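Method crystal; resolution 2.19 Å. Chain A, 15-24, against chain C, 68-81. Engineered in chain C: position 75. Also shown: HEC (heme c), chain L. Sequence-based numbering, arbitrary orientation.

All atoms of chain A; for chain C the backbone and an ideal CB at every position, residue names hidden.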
# COMPACT_ATOMS: atom_id res chain seq x y z
N GLN A 15 -11.78 2.82 -8.15
CA GLN A 15 -10.96 4.02 -8.32
C GLN A 15 -10.47 4.54 -6.98
O GLN A 15 -9.31 4.94 -6.85
CB GLN A 15 -11.76 5.11 -9.03
CG GLN A 15 -11.86 4.96 -10.53
CD GLN A 15 -12.59 6.12 -11.16
OE1 GLN A 15 -11.97 7.04 -11.70
NE2 GLN A 15 -13.91 6.09 -11.08
N LEU A 16 -11.35 4.55 -5.98
CA LEU A 16 -10.97 5.05 -4.67
C LEU A 16 -9.95 4.14 -4.01
O LEU A 16 -9.00 4.62 -3.37
CB LEU A 16 -12.22 5.20 -3.80
CG LEU A 16 -13.31 6.07 -4.44
CD1 LEU A 16 -14.60 6.03 -3.64
CD2 LEU A 16 -12.83 7.51 -4.60
N ARG A 17 -10.11 2.82 -4.16
CA ARG A 17 -9.11 1.90 -3.65
C ARG A 17 -7.76 2.12 -4.32
O ARG A 17 -6.72 2.12 -3.65
CB ARG A 17 -9.56 0.45 -3.84
CG ARG A 17 -10.72 0.05 -2.96
CD ARG A 17 -11.02 -1.44 -3.06
NE ARG A 17 -12.04 -1.86 -2.10
CZ ARG A 17 -11.82 -2.10 -0.81
NH1 ARG A 17 -10.60 -1.96 -0.31
NH2 ARG A 17 -12.81 -2.49 -0.02
N HIS A 18 -7.75 2.31 -5.64
CA HIS A 18 -6.50 2.57 -6.33
C HIS A 18 -5.89 3.88 -5.85
O HIS A 18 -4.70 3.95 -5.51
CB HIS A 18 -6.72 2.60 -7.84
CG HIS A 18 -5.46 2.63 -8.63
ND1 HIS A 18 -5.23 3.53 -9.65
CD2 HIS A 18 -4.34 1.87 -8.54
CE1 HIS A 18 -4.03 3.32 -10.16
NE2 HIS A 18 -3.47 2.32 -9.50
N LEU A 19 -6.69 4.95 -5.81
CA LEU A 19 -6.21 6.24 -5.33
C LEU A 19 -5.60 6.11 -3.94
O LEU A 19 -4.51 6.62 -3.67
CB LEU A 19 -7.36 7.25 -5.32
CG LEU A 19 -7.03 8.64 -4.79
CD1 LEU A 19 -6.18 9.40 -5.79
CD2 LEU A 19 -8.31 9.40 -4.46
N LEU A 20 -6.30 5.41 -3.04
CA LEU A 20 -5.80 5.25 -1.68
C LEU A 20 -4.43 4.58 -1.67
O LEU A 20 -3.52 5.02 -0.96
CB LEU A 20 -6.79 4.44 -0.85
CG LEU A 20 -6.41 4.20 0.61
CD1 LEU A 20 -6.35 5.50 1.38
CD2 LEU A 20 -7.38 3.23 1.27
N LEU A 21 -4.27 3.53 -2.46
CA LEU A 21 -3.07 2.71 -2.36
C LEU A 21 -1.88 3.35 -3.05
O LEU A 21 -0.75 3.24 -2.55
CB LEU A 21 -3.36 1.32 -2.93
CG LEU A 21 -4.43 0.57 -2.14
CD1 LEU A 21 -4.83 -0.73 -2.82
CD2 LEU A 21 -3.95 0.29 -0.72
N GLN A 22 -2.09 4.02 -4.18
CA GLN A 22 -0.96 4.51 -4.97
C GLN A 22 -0.72 6.01 -4.85
O GLN A 22 0.41 6.45 -5.03
CB GLN A 22 -1.14 4.13 -6.44
CG GLN A 22 -0.93 2.64 -6.69
CD GLN A 22 -0.65 2.31 -8.15
OE1 GLN A 22 -0.23 3.16 -8.93
NE2 GLN A 22 -0.88 1.05 -8.52
N ASP A 23 -1.75 6.81 -4.55
CA ASP A 23 -1.55 8.24 -4.34
C ASP A 23 -1.47 8.59 -2.86
O ASP A 23 -0.48 9.18 -2.40
CB ASP A 23 -2.67 9.05 -5.01
CG ASP A 23 -2.34 10.52 -5.12
OD1 ASP A 23 -1.82 11.09 -4.13
OD2 ASP A 23 -2.58 11.11 -6.19
N CYS A 24 -2.51 8.25 -2.09
CA CYS A 24 -2.49 8.55 -0.66
C CYS A 24 -1.39 7.78 0.05
O CYS A 24 -0.77 8.30 1.00
CB CYS A 24 -3.85 8.21 -0.04
SG CYS A 24 -5.28 8.80 -0.99
N UNK C 68 -6.27 19.31 -0.40
CA UNK C 68 -7.73 19.13 -0.38
C UNK C 68 -8.18 18.26 -1.54
O UNK C 68 -7.79 18.51 -2.69
CB UNK C 68 -8.44 20.48 -0.43
N UNK C 69 -9.02 17.26 -1.29
CA UNK C 69 -9.45 16.34 -2.33
C UNK C 69 -10.88 16.60 -2.80
O UNK C 69 -11.38 15.84 -3.64
CB UNK C 69 -9.33 14.90 -1.83
N UNK C 70 -11.53 17.65 -2.30
CA UNK C 70 -12.86 17.99 -2.79
C UNK C 70 -12.87 18.19 -4.30
O UNK C 70 -13.89 17.95 -4.95
CB UNK C 70 -13.37 19.25 -2.09
N UNK C 71 -11.76 18.64 -4.87
CA UNK C 71 -11.71 18.83 -6.31
C UNK C 71 -12.01 17.56 -7.08
O UNK C 71 -12.44 17.63 -8.24
CB UNK C 71 -10.34 19.36 -6.72
N UNK C 72 -11.78 16.40 -6.47
CA UNK C 72 -12.00 15.12 -7.11
C UNK C 72 -13.00 14.23 -6.40
O UNK C 72 -13.62 13.38 -7.04
CB UNK C 72 -10.67 14.38 -7.23
N UNK C 73 -13.18 14.40 -5.09
CA UNK C 73 -13.95 13.48 -4.28
C UNK C 73 -15.17 14.18 -3.71
O UNK C 73 -15.06 15.26 -3.13
CB UNK C 73 -13.09 12.90 -3.16
N UNK C 74 -16.33 13.55 -3.88
CA UNK C 74 -17.54 14.01 -3.22
C UNK C 74 -17.47 13.67 -1.73
O UNK C 74 -16.53 13.04 -1.24
CB UNK C 74 -18.78 13.39 -3.86
N UNK C 75 -18.49 14.10 -0.99
CA UNK C 75 -18.59 13.74 0.42
C UNK C 75 -18.86 12.25 0.59
O UNK C 75 -18.46 11.66 1.60
CB UNK C 75 -19.69 14.55 1.10
N UNK C 76 -19.53 11.63 -0.38
CA UNK C 76 -19.71 10.19 -0.35
C UNK C 76 -18.38 9.47 -0.53
O UNK C 76 -18.05 8.55 0.22
CB UNK C 76 -20.70 9.75 -1.43
N UNK C 77 -17.59 9.90 -1.52
CA UNK C 77 -16.29 9.28 -1.77
C UNK C 77 -15.41 9.36 -0.53
O UNK C 77 -14.84 8.35 -0.10
CB UNK C 77 -15.59 9.95 -2.96
N UNK C 78 -15.28 10.55 0.05
CA UNK C 78 -14.39 10.72 1.20
C UNK C 78 -14.87 9.88 2.38
O UNK C 78 -14.05 9.32 3.12
CB UNK C 78 -14.31 12.19 1.60
N UNK C 79 -16.18 9.79 2.57
CA UNK C 79 -16.70 8.96 3.65
C UNK C 79 -16.42 7.49 3.42
O UNK C 79 -16.08 6.76 4.36
CB UNK C 79 -18.21 9.18 3.81
N UNK C 80 -16.56 7.03 2.18
CA UNK C 80 -16.26 5.64 1.87
C UNK C 80 -14.81 5.31 2.20
O UNK C 80 -14.52 4.36 2.93
CB UNK C 80 -16.55 5.35 0.40
N UNK C 81 -13.87 6.11 1.68
CA UNK C 81 -12.46 5.91 2.01
C UNK C 81 -12.25 5.87 3.51
O UNK C 81 -11.61 4.95 4.04
CB UNK C 81 -11.60 7.02 1.39
FE HEC L . -3.15 12.96 4.07
CHA HEC L . -3.36 14.18 7.27
CHB HEC L . -6.14 11.32 4.53
CHC HEC L . -3.15 11.98 0.78
CHD HEC L . 0.07 14.02 3.77
NA HEC L . -4.52 12.82 5.60
C1A HEC L . -4.37 13.34 6.87
C2A HEC L . -5.45 12.83 7.70
C3A HEC L . -6.21 12.04 6.93
C4A HEC L . -5.64 12.02 5.61
CMA HEC L . -7.48 11.27 7.36
CAA HEC L . -5.68 13.15 9.19
CBA HEC L . -5.17 11.99 10.05
CGA HEC L . -5.50 12.23 11.50
O1A HEC L . -6.38 13.08 11.80
O2A HEC L . -4.87 11.57 12.37
NB HEC L . -4.39 11.84 2.89
C1B HEC L . -5.61 11.30 3.27
C2B HEC L . -6.22 10.71 2.10
C3B HEC L . -5.40 10.90 1.06
C4B HEC L . -4.23 11.61 1.54
CMB HEC L . -7.58 9.99 2.06
CAB HEC L . -5.61 10.43 -0.39
CBB HEC L . -6.96 10.92 -0.94
NC HEC L . -1.77 12.94 2.57
C1C HEC L . -2.02 12.60 1.26
C2C HEC L . -0.84 12.93 0.48
C3C HEC L . 0.00 13.59 1.28
C4C HEC L . -0.53 13.54 2.63
CMC HEC L . -0.77 12.82 -1.06
CAC HEC L . 1.39 14.17 0.89
CBC HEC L . 1.31 15.06 -0.36
ND HEC L . -1.84 13.93 5.33
C1D HEC L . -0.55 14.30 4.97
C2D HEC L . 0.05 15.03 6.06
C3D HEC L . -1.02 15.08 7.16
C4D HEC L . -2.16 14.38 6.62
CMD HEC L . 1.46 15.64 6.12
CAD HEC L . -0.89 15.76 8.54
CBD HEC L . -1.32 17.22 8.40
CGD HEC L . -1.26 17.90 9.74
O1D HEC L . -0.22 17.76 10.43
O2D HEC L . -2.25 18.59 10.10

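Position 68 lies out of reach of chain A, with phi -87° and psi 132°. Many residues would suit it. It is C:Pro68.

Position 69 points toward chain A, yet nothing of that stretch lies within 5.5 Å of the ideal CB. The gap leads to A:Leu19, A:Asp23 and the heme, so a long side chain is needed to cross it; a large aromatic or a long aliphatic one would suit. It is C:Trp69. CZ3 lies 3.9 Å from A:Leu19 CD1. At the ring edge, CH2 is 3.5 Å from A:Asp23 OD1. Heme CBB sits over one ring face, 3.3 Å from C:Trp69 CE2, next to the thioether that joins A:Cys24 SG to heme CAB.

Positions 70 and 71 are out of reach, and the contact sets no preference. They are C:Ala70 and C:Gly71; a CB would have room at 71.

Position 72 points toward chain A across a gap. Small or large residues could fit. C:Leu72 CD1 stops 5.7 Å from A:Leu19 CD1.

Position 73 also points toward chain A, where A:Leu16 and A:Leu19 offer methyl groups. A medium or large apolar side chain would suit. It is C:Leu73. CD2 lies 3.7 Å from A:Leu16 CD2 and 4.1 Å from A:Leu19 CD2.

Position 74 precedes the helix, with psi 177°. Ser, Thr, Asp or Asn could cap it. C:Ser74 OG accepts from the N of position 77 at 3.2 Å.

Position 75 is out of reach and leaves the choice wide. It holds C:Ala75, an engineered substitution.

Position 76 points sideways in the first turn of the helix. Polar residues would suit. The end of C:Asp76 leads away.

Position 77 points sideways, its ideal CB 4.0 Å from A:Leu16 CD2. Apolar residues could pack here, but an acceptor could also serve the helix start. It is C:Asp77. OD2 accepts from C:Ser74 N at 3.0 Å.

Position 78 points away and 79 is out of reach. Chain A restricts neither. They are C:Ala78 and C:Gly79.

Position 80 points toward chain A, its ideal CB 4.5 Å from A:Leu16 CD1, with A:Arg17 beyond. A long apolar or aromatic residue would suit. It is C:Trp80. CZ3 reaches A:Leu16 CB at 3.5 Å. CH2 lies 3.4 Å from A:Arg17 CG and over one face of the guanidinium.

Position 81 points toward A:Leu16 and A:Leu20. Leu, Ile or Met would suit. C:Leu81 CD2 packs 3.7 Å from A:Leu16 CB and 4.0 Å from A:Leu20 CB.

Chain C 68-81: PWAGLLSADDAGWL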
# COMPACT_ATOMS: atom_id res chain seq x y z
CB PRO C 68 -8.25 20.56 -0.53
CG PRO C 68 -7.22 21.19 -1.44
CD PRO C 68 -5.89 20.58 -1.04
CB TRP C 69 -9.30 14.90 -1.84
CG TRP C 69 -7.87 14.55 -1.60
CD1 TRP C 69 -7.17 14.71 -0.44
CD2 TRP C 69 -6.95 14.00 -2.55
NE1 TRP C 69 -5.87 14.29 -0.61
CE2 TRP C 69 -5.71 13.85 -1.89
CE3 TRP C 69 -7.05 13.62 -3.89
CZ2 TRP C 69 -4.59 13.33 -2.53
CZ3 TRP C 69 -5.93 13.10 -4.52
CH2 TRP C 69 -4.72 12.97 -3.84
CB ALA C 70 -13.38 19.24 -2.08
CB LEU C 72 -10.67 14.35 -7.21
CG LEU C 72 -9.62 14.93 -8.14
CD1 LEU C 72 -8.26 14.33 -7.83
CD2 LEU C 72 -10.00 14.68 -9.58
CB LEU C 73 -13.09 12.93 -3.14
CG LEU C 73 -11.77 12.27 -3.55
CD1 LEU C 73 -11.04 11.79 -2.31
CD2 LEU C 73 -12.01 11.12 -4.52
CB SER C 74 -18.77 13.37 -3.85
OG SER C 74 -18.77 11.97 -3.64
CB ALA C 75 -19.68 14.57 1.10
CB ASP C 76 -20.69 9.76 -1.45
CG ASP C 76 -22.01 10.50 -1.36
OD1 ASP C 76 -22.52 10.68 -0.23
OD2 ASP C 76 -22.54 10.89 -2.43
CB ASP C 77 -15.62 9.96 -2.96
CG ASP C 77 -16.45 9.89 -4.22
OD1 ASP C 77 -17.21 8.91 -4.38
OD2 ASP C 77 -16.34 10.80 -5.06
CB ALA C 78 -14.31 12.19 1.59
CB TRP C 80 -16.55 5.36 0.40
CG TRP C 80 -16.40 3.93 0.04
CD1 TRP C 80 -17.34 2.95 0.15
CD2 TRP C 80 -15.22 3.30 -0.48
NE1 TRP C 80 -16.83 1.75 -0.27
CE2 TRP C 80 -15.53 1.93 -0.67
CE3 TRP C 80 -13.95 3.75 -0.81
CZ2 TRP C 80 -14.60 1.03 -1.16
CZ3 TRP C 80 -13.03 2.85 -1.31
CH2 TRP C 80 -13.36 1.50 -1.48
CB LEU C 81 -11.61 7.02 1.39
CG LEU C 81 -11.37 6.99 -0.12
CD1 LEU C 81 -10.66 8.26 -0.56
CD2 LEU C 81 -10.56 5.76 -0.51
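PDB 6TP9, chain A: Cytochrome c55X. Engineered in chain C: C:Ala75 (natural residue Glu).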